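Local coordinates for DNA topoisomerase 2-associated protein PAT1 (Saccharomyces cerevisiae, PDB 5LMG) that activates mRNA decapping and represses translation in yeast, its C-terminal domain binding directly to the decapping enzyme Dcp2 and the exonuclease Xrn1, at residues Y259-H262 against I263-L266; E66-R70 against N71-T75; I232-W235 against N236-D240. The protein carries 2 engineered substitutions. All coordinates share one frame; numbering follows the deposited sequence.

Contact 1: Y259-H262 against I263-L266. With EDO (1,2-ethanediol), chain K; EDO (1,2-ethanediol), chain H.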
loop_
_atom_site.group_PDB
_atom_site.type_symbol
_atom_site.label_atom_id
_atom_site.label_comp_id
_atom_site.label_asym_id
_atom_site.label_seq_id
_atom_site.Cartn_x
_atom_site.Cartn_y
_atom_site.Cartn_z
ATOM N N TYR A 259 5.623 2.007 -17.593
ATOM C CA TYR A 259 4.690 2.528 -16.606
ATOM C C TYR A 259 5.393 3.568 -15.736
ATOM O O TYR A 259 4.865 4.674 -15.595
ATOM C CB TYR A 259 4.124 1.398 -15.758
ATOM C CG TYR A 259 3.131 1.829 -14.706
ATOM C CD1 TYR A 259 1.795 2.046 -15.029
ATOM C CD2 TYR A 259 3.505 1.930 -13.368
ATOM C CE1 TYR A 259 0.858 2.371 -14.053
ATOM C CE2 TYR A 259 2.570 2.223 -12.377
ATOM C CZ TYR A 259 1.243 2.421 -12.723
ATOM O OH TYR A 259 0.320 2.707 -11.754
ATOM N N ASN A 260 6.587 3.233 -15.191
ATOM C CA ASN A 260 7.376 4.153 -14.359
ATOM C C ASN A 260 7.634 5.481 -15.071
ATOM O O ASN A 260 7.368 6.544 -14.499
ATOM C CB ASN A 260 8.696 3.514 -13.924
ATOM C CG ASN A 260 8.563 2.359 -12.965
ATOM O OD1 ASN A 260 7.527 2.147 -12.325
ATOM N ND2 ASN A 260 9.634 1.592 -12.832
ATOM N N ASP A 261 8.096 5.413 -16.340
ATOM C CA ASP A 261 8.363 6.576 -17.194
ATOM C C ASP A 261 7.183 7.518 -17.279
ATOM O O ASP A 261 7.356 8.733 -17.136
ATOM C CB ASP A 261 8.718 6.113 -18.609
ATOM C CG ASP A 261 10.159 5.681 -18.803
ATOM O OD1 ASP A 261 10.854 5.419 -17.784
ATOM O OD2 ASP A 261 10.600 5.606 -19.970
ATOM N N HIS A 262 5.996 6.948 -17.561
ATOM C CA HIS A 262 4.726 7.644 -17.696
ATOM C C HIS A 262 4.389 8.433 -16.426
ATOM O O HIS A 262 4.084 9.629 -16.530
ATOM C CB HIS A 262 3.618 6.649 -18.094
ATOM C CG HIS A 262 2.273 7.283 -18.248
ATOM N ND1 HIS A 262 1.923 7.951 -19.404
ATOM C CD2 HIS A 262 1.244 7.348 -17.374
ATOM C CE1 HIS A 262 0.693 8.396 -19.202
ATOM N NE2 HIS A 262 0.242 8.051 -17.997
ATOM N N ILE A 263 4.503 7.786 -15.237
ATOM C CA ILE A 263 4.254 8.392 -13.916
ATOM C C ILE A 263 5.283 9.489 -13.621
ATOM O O ILE A 263 4.900 10.566 -13.163
ATOM C CB ILE A 263 4.219 7.353 -12.742
ATOM C CG1 ILE A 263 3.366 6.083 -13.046
ATOM C CG2 ILE A 263 3.787 8.004 -11.420
ATOM C CD1 ILE A 263 1.936 6.246 -13.363
ATOM N N MET A 264 6.582 9.192 -13.844
ATOM C CA MET A 264 7.699 10.114 -13.620
ATOM C C MET A 264 7.527 11.416 -14.407
ATOM O O MET A 264 7.734 12.492 -13.852
ATOM C CB MET A 264 9.040 9.445 -13.952
ATOM C CG MET A 264 9.509 8.453 -12.889
ATOM S SD MET A 264 11.194 7.843 -13.207
ATOM C CE MET A 264 10.900 6.742 -14.486
ATOM N N ARG A 265 7.094 11.307 -15.673
ATOM C CA ARG A 265 6.813 12.415 -16.592
ATOM C C ARG A 265 5.667 13.294 -16.036
ATOM O O ARG A 265 5.808 14.518 -15.979
ATOM C CB ARG A 265 6.443 11.831 -17.969
ATOM C CG ARG A 265 6.478 12.797 -19.146
ATOM C CD ARG A 265 6.934 12.104 -20.431
ATOM N NE ARG A 265 6.066 11.000 -20.862
ATOM C CZ ARG A 265 6.423 9.717 -20.882
ATOM N NH1 ARG A 265 7.634 9.348 -20.479
ATOM N NH2 ARG A 265 5.567 8.791 -21.297
ATOM N N LEU A 266 4.563 12.664 -15.582
ATOM C CA LEU A 266 3.393 13.371 -15.048
ATOM C C LEU A 266 3.606 14.030 -13.680
ATOM O O LEU A 266 2.987 15.060 -13.393
ATOM C CB LEU A 266 2.162 12.435 -15.000
ATOM C CG LEU A 266 1.539 12.042 -16.342
ATOM C CD1 LEU A 266 0.404 11.079 -16.135
ATOM C CD2 LEU A 266 1.050 13.266 -17.122
HETATM C C1 EDO K . 1.472 4.334 -9.166
HETATM O O1 EDO K . 0.100 4.227 -9.501
HETATM C C2 EDO K . 1.741 5.699 -8.504
HETATM O O2 EDO K . 3.128 5.785 -8.212
HETATM C C1 EDO H . 12.283 -1.612 -11.788
HETATM O O1 EDO H . 12.661 -1.700 -10.421
HETATM C C2 EDO H . 10.870 -2.215 -11.964
HETATM O O2 EDO H . 9.864 -1.398 -11.356
HETATM O O HOH W 1 3.052 7.739 -21.938
#

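Contact 2: E66-R70 against N71-T75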
loop_
_atom_site.group_PDB
_atom_site.type_symbol
_atom_site.label_atom_id
_atom_site.label_comp_id
_atom_site.label_asym_id
_atom_site.label_seq_id
_atom_site.Cartn_x
_atom_site.Cartn_y
_atom_site.Cartn_z
ATOM N N GLU A 66 -22.626 16.755 13.111
ATOM C CA GLU A 66 -21.580 17.718 13.453
ATOM C C GLU A 66 -22.164 18.954 14.112
ATOM O O GLU A 66 -21.593 19.419 15.099
ATOM C CB GLU A 66 -20.741 18.081 12.228
ATOM C CG GLU A 66 -19.784 16.979 11.810
ATOM C CD GLU A 66 -18.938 17.264 10.582
ATOM O OE1 GLU A 66 -19.333 18.126 9.761
ATOM O OE2 GLU A 66 -17.923 16.554 10.393
ATOM N N ALA A 67 -23.320 19.457 13.606
ATOM C CA ALA A 67 -24.018 20.628 14.165
ATOM C C ALA A 67 -24.556 20.334 15.572
ATOM O O ALA A 67 -24.350 21.149 16.473
ATOM C CB ALA A 67 -25.151 21.079 13.248
ATOM N N ASN A 68 -25.212 19.166 15.763
ATOM C CA ASN A 68 -25.752 18.733 17.063
ATOM C C ASN A 68 -24.639 18.629 18.108
ATOM O O ASN A 68 -24.772 19.193 19.196
ATOM C CB ASN A 68 -26.483 17.387 16.944
ATOM C CG ASN A 68 -27.792 17.427 16.197
ATOM O OD1 ASN A 68 -28.459 18.464 16.074
ATOM N ND2 ASN A 68 -28.197 16.278 15.705
ATOM N N LEU A 69 -23.532 17.946 17.750
ATOM C CA LEU A 69 -22.359 17.761 18.609
ATOM C C LEU A 69 -21.743 19.115 19.032
ATOM O O LEU A 69 -21.469 19.319 20.213
ATOM C CB LEU A 69 -21.315 16.868 17.908
ATOM C CG LEU A 69 -20.197 16.313 18.787
ATOM C CD1 LEU A 69 -20.716 15.257 19.751
ATOM C CD2 LEU A 69 -19.073 15.748 17.947
ATOM N N ARG A 70 -21.583 20.036 18.064
ATOM C CA ARG A 70 -21.028 21.387 18.231
ATOM C C ARG A 70 -21.903 22.203 19.200
ATOM O O ARG A 70 -21.372 22.880 20.083
ATOM C CB ARG A 70 -20.971 22.067 16.857
ATOM C CG ARG A 70 -19.892 23.118 16.683
ATOM C CD ARG A 70 -19.431 23.199 15.228
ATOM N NE ARG A 70 -20.543 23.388 14.291
ATOM C CZ ARG A 70 -20.670 22.748 13.132
ATOM N NH1 ARG A 70 -19.748 21.875 12.741
ATOM N NH2 ARG A 70 -21.720 22.978 12.354
ATOM N N ASN A 71 -23.244 22.088 19.069
ATOM C CA ASN A 71 -24.199 22.788 19.934
ATOM C C ASN A 71 -24.377 22.084 21.303
ATOM O O ASN A 71 -25.154 22.548 22.143
ATOM C CB ASN A 71 -25.541 23.027 19.207
ATOM C CG ASN A 71 -25.432 23.807 17.904
ATOM O OD1 ASN A 71 -24.629 24.737 17.753
ATOM N ND2 ASN A 71 -26.251 23.451 16.929
ATOM N N GLY A 72 -23.603 21.018 21.526
ATOM C CA GLY A 72 -23.605 20.228 22.753
ATOM C C GLY A 72 -24.916 19.524 23.022
ATOM O O GLY A 72 -25.372 19.467 24.168
ATOM N N GLN A 73 -25.534 19.000 21.951
ATOM C CA GLN A 73 -26.817 18.301 21.976
ATOM C C GLN A 73 -26.619 16.821 21.680
ATOM O O GLN A 73 -25.578 16.430 21.144
ATOM C CB GLN A 73 -27.774 18.917 20.944
ATOM C CG GLN A 73 -28.085 20.397 21.181
ATOM C CD GLN A 73 -28.875 20.985 20.044
ATOM O OE1 GLN A 73 -28.384 21.135 18.917
ATOM N NE2 GLN A 73 -30.117 21.339 20.318
ATOM N N GLN A 74 -27.632 16.003 22.014
ATOM C CA GLN A 74 -27.640 14.556 21.800
ATOM C C GLN A 74 -27.488 14.208 20.317
ATOM O O GLN A 74 -28.008 14.929 19.460
ATOM C CB GLN A 74 -28.929 13.942 22.386
ATOM C CG GLN A 74 -28.692 12.884 23.475
ATOM C CD GLN A 74 -27.896 13.382 24.665
ATOM O OE1 GLN A 74 -28.276 14.338 25.350
ATOM N NE2 GLN A 74 -26.766 12.740 24.935
ATOM N N THR A 75 -26.737 13.139 20.022
ATOM C CA THR A 75 -26.510 12.676 18.647
ATOM C C THR A 75 -26.987 11.249 18.442
ATOM O O THR A 75 -26.803 10.399 19.320
ATOM C CB THR A 75 -25.036 12.824 18.215
ATOM O OG1 THR A 75 -24.196 12.316 19.249
ATOM C CG2 THR A 75 -24.658 14.269 17.875
HETATM O O HOH W 2 -23.299 24.194 14.811
#

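Contact 3: I232-W235 against N236-D240. With EDO (1,2-ethanediol), chain L.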
loop_
_atom_site.group_PDB
_atom_site.type_symbol
_atom_site.label_atom_id
_atom_site.label_comp_id
_atom_site.label_asym_id
_atom_site.label_seq_id
_atom_site.Cartn_x
_atom_site.Cartn_y
_atom_site.Cartn_z
ATOM N N ILE A 232 3.668 -22.830 16.441
ATOM C CA ILE A 232 2.416 -22.950 15.694
ATOM C C ILE A 232 1.370 -21.955 16.174
ATOM O O ILE A 232 1.008 -21.928 17.354
ATOM C CB ILE A 232 1.847 -24.400 15.629
ATOM C CG1 ILE A 232 1.944 -25.135 17.005
ATOM C CG2 ILE A 232 2.504 -25.192 14.489
ATOM C CD1 ILE A 232 0.865 -26.198 17.287
ATOM N N SER A 233 0.894 -21.131 15.245
ATOM C CA SER A 233 -0.124 -20.119 15.493
ATOM C C SER A 233 -1.045 -20.051 14.278
ATOM O O SER A 233 -0.663 -20.506 13.196
ATOM C CB SER A 233 0.533 -18.762 15.738
ATOM O OG SER A 233 -0.423 -17.754 16.026
ATOM N N THR A 234 -2.257 -19.490 14.454
ATOM C CA THR A 234 -3.196 -19.271 13.354
ATOM C C THR A 234 -2.520 -18.306 12.338
ATOM O O THR A 234 -2.672 -18.500 11.130
ATOM C CB THR A 234 -4.572 -18.816 13.897
ATOM O OG1 THR A 234 -5.176 -19.910 14.577
ATOM C CG2 THR A 234 -5.527 -18.363 12.807
ATOM N N TRP A 235 -1.723 -17.324 12.843
ATOM C CA TRP A 235 -0.991 -16.363 12.004
ATOM C C TRP A 235 -0.009 -17.081 11.072
ATOM O O TRP A 235 0.001 -16.778 9.878
ATOM C CB TRP A 235 -0.330 -15.226 12.832
ATOM C CG TRP A 235 0.610 -14.302 12.082
ATOM C CD1 TRP A 235 1.832 -13.870 12.513
ATOM C CD2 TRP A 235 0.402 -13.687 10.791
ATOM N NE1 TRP A 235 2.402 -13.031 11.576
ATOM C CE2 TRP A 235 1.559 -12.920 10.502
ATOM C CE3 TRP A 235 -0.627 -13.739 9.830
ATOM C CZ2 TRP A 235 1.704 -12.199 9.306
ATOM C CZ3 TRP A 235 -0.459 -13.058 8.629
ATOM C CH2 TRP A 235 0.684 -12.283 8.385
ATOM N N ASN A 236 0.743 -18.085 11.585
ATOM C CA ASN A 236 1.674 -18.879 10.769
ATOM C C ASN A 236 0.923 -19.570 9.608
ATOM O O ASN A 236 1.373 -19.511 8.457
ATOM C CB ASN A 236 2.445 -19.899 11.624
ATOM C CG ASN A 236 3.349 -19.274 12.669
ATOM O OD1 ASN A 236 3.237 -19.561 13.865
ATOM N ND2 ASN A 236 4.256 -18.394 12.255
ATOM N N GLU A 237 -0.270 -20.131 9.908
ATOM C CA GLU A 237 -1.148 -20.779 8.930
ATOM C C GLU A 237 -1.678 -19.771 7.873
ATOM O O GLU A 237 -1.643 -20.066 6.675
ATOM C CB GLU A 237 -2.327 -21.510 9.632
ATOM C CG GLU A 237 -1.922 -22.631 10.579
ATOM C CD GLU A 237 -0.987 -23.681 10.006
ATOM O OE1 GLU A 237 -1.276 -24.206 8.905
ATOM O OE2 GLU A 237 0.053 -23.959 10.648
ATOM N N ILE A 238 -2.157 -18.593 8.319
ATOM C CA ILE A 238 -2.737 -17.587 7.439
ATOM C C ILE A 238 -1.648 -16.920 6.572
ATOM O O ILE A 238 -1.877 -16.722 5.375
ATOM C CB ILE A 238 -3.651 -16.599 8.213
ATOM C CG1 ILE A 238 -4.887 -17.389 8.760
ATOM C CG2 ILE A 238 -4.076 -15.409 7.313
ATOM C CD1 ILE A 238 -5.825 -16.662 9.618
ATOM N N TYR A 239 -0.455 -16.651 7.152
ATOM C CA TYR A 239 0.698 -16.110 6.414
ATOM C C TYR A 239 1.024 -17.067 5.245
ATOM O O TYR A 239 1.217 -16.609 4.118
ATOM C CB TYR A 239 1.943 -15.954 7.330
ATOM C CG TYR A 239 3.202 -15.586 6.565
ATOM C CD1 TYR A 239 4.012 -16.571 5.995
ATOM C CD2 TYR A 239 3.559 -14.252 6.369
ATOM C CE1 TYR A 239 5.139 -16.239 5.241
ATOM C CE2 TYR A 239 4.687 -13.908 5.617
ATOM C CZ TYR A 239 5.479 -14.904 5.064
ATOM O OH TYR A 239 6.592 -14.587 4.318
ATOM N N ASP A 240 1.076 -18.394 5.530
ATOM C CA ASP A 240 1.371 -19.407 4.526
ATOM C C ASP A 240 0.335 -19.453 3.403
ATOM O O ASP A 240 0.722 -19.665 2.252
ATOM C CB ASP A 240 1.594 -20.786 5.151
ATOM C CG ASP A 240 2.367 -21.705 4.229
ATOM O OD1 ASP A 240 3.547 -21.384 3.916
ATOM O OD2 ASP A 240 1.776 -22.705 3.758
HETATM C C1 EDO L . 4.700 -19.568 8.756
HETATM O O1 EDO L . 3.941 -19.800 7.588
HETATM C C2 EDO L . 5.526 -18.279 8.580
HETATM O O2 EDO L . 5.833 -17.721 9.836
#

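Contact 1: Y259-H262 against I263-L266
With CG of Y259 anti to the backbone N (chi1 -179°) and CG1 of I263 anti to its own carbonyl carbon, the phenol ring and the isoleucine one turn later meet along helix 257-267. I263 CD1 stands 4.1 Å from the centroid of the Y259 ring and 18° off the ring normal, which defines a CH-pi contact over one face, displaced toward the rim. At the edge of the same ring, Y259 OH is hydrogen-bonded to O1 of an ethanediol, presumably a crystallisation additive, at 2.7 Å. An alanine here takes away the ring, which would probably leave I263 CD1 without the face it packs on and open a gap beside it. I263 is buried and also touches P149 and, on helix 151-174, L154, which ties helix 257-267 to that helix in a mainly helical domain whose family belongs to the TPR clan. Four i to i+4 backbone bonds carry the turn; M264 N to N260 O, at 2.8 Å, is the shortest. M264 bends at its last torsion, bringing CE to 3.6 Å from D261 OD1, while the D261 carboxylate is salt-bridged to R257. H262 NE2 is hydrogen-bonded to P149 O and has L266 CD1 3.6 Å away. H262 ND1 binds a water at 2.8 Å, and R265 NH2 donates weakly to that water; the imidazole and guanidinium planes stand 82° apart.

Contact 2: E66-R70 against N71-T75
N68 runs outward against Q73, Q74 and T75, its CB meeting T75 CG2 at 3.7 Å, with Q74 O at a similar range. CG lies beside the backbone N, anti to the carbonyl carbon (chi1 -70°), and with ND2 it stays near the same carbonyl, ND2 being 4.0 Å from Q74 O, too far for a hydrogen bond. On the other branch N68 OD1 faces Q73 OE1 at 3.9 Å, two oxygens with no bond between them; the two amide planes are 83° apart, so the groups cross and do not stack. What brings Q73 to T75 to this place is a Schellman motif at the C-terminal end of helix 48-70. Its evidence is a pair of backbone bonds, Q73 N to N68 O at 2.9 Å and G72 N to L69 O at 3.0 Å, together with a phi of +64° at G72, the residue where the helical path is left. The inner bond is the less regular, its donor standing above the carbonyl plane of L69. One step earlier N71 N still makes the helical bond to A67 O. N71 OD1 accepts from a water at 3.3 Å, and R70 NE donates to that water at 2.9 Å. The R70 chain bends at its third torsion, laying one face of the guanidinium over E66 O and A67 CA.

Contact 3: I232-W235 against N236-D240
Aromatic contact joins W235 to Y239, one turn apart. The Y239 ring presents an edge to the indole face in an offset edge-to-face pair, with planes at 85° and 5.8 Å between its centroid and that of the six-membered ring of W235. Y239 CB lies over this same six-membered ring, 4.0 Å from the centroid and 10° off the normal, a CH-pi contact. The indole meets Y239 CB because W235 CG is anti to the backbone N (chi1 171°), which carries it toward the later turn. Apolar packing continues with T234 CG2 against I238 CD1 at 3.6 Å, those two side chains running alongside each other. Helix 178-191 lies against this side of the helical domain: T234 touches F178, and W235 and I238 touch M182; Y239 OH is hydrogen-bonded to L284 O. Among the polar contacts, S233 is the N-cap of helix 234-246, its OG accepting weakly from W235 N at 3.5 Å. The i to i+4 backbone bonds begin with a weak one from E237 N to S233 O and continue with I238 N to T234 O and Y239 N to W235 O, the last at 2.8 Å. N236 is gripped at two points by an ethanediol: its backbone O accepts from ethanediol O1 at 2.7 Å, and its ND2 donates to ethanediol O2 at 3.0 Å.

Along the chain the order is contact 2, contact 3, contact 1. Contact 2 closes helix 48-70, contact 3 opens helix 234-246, and contact 1 lies within helix 257-267, the next helix in sequence after that of contact 3. None touches another: nearest atoms are about 24 Å apart between contacts 1 and 3, about 32 Å between 1 and 2, and about 34 Å between 2 and 3. Contacts 1 and 3 lie on opposite sides of the chain's centre. Contact 2 is the most peripheral, its centre about 35 Å from the centre of the chain. The three therefore sample a helix end, a helix start and most of one short helix at separate places of one helical domain.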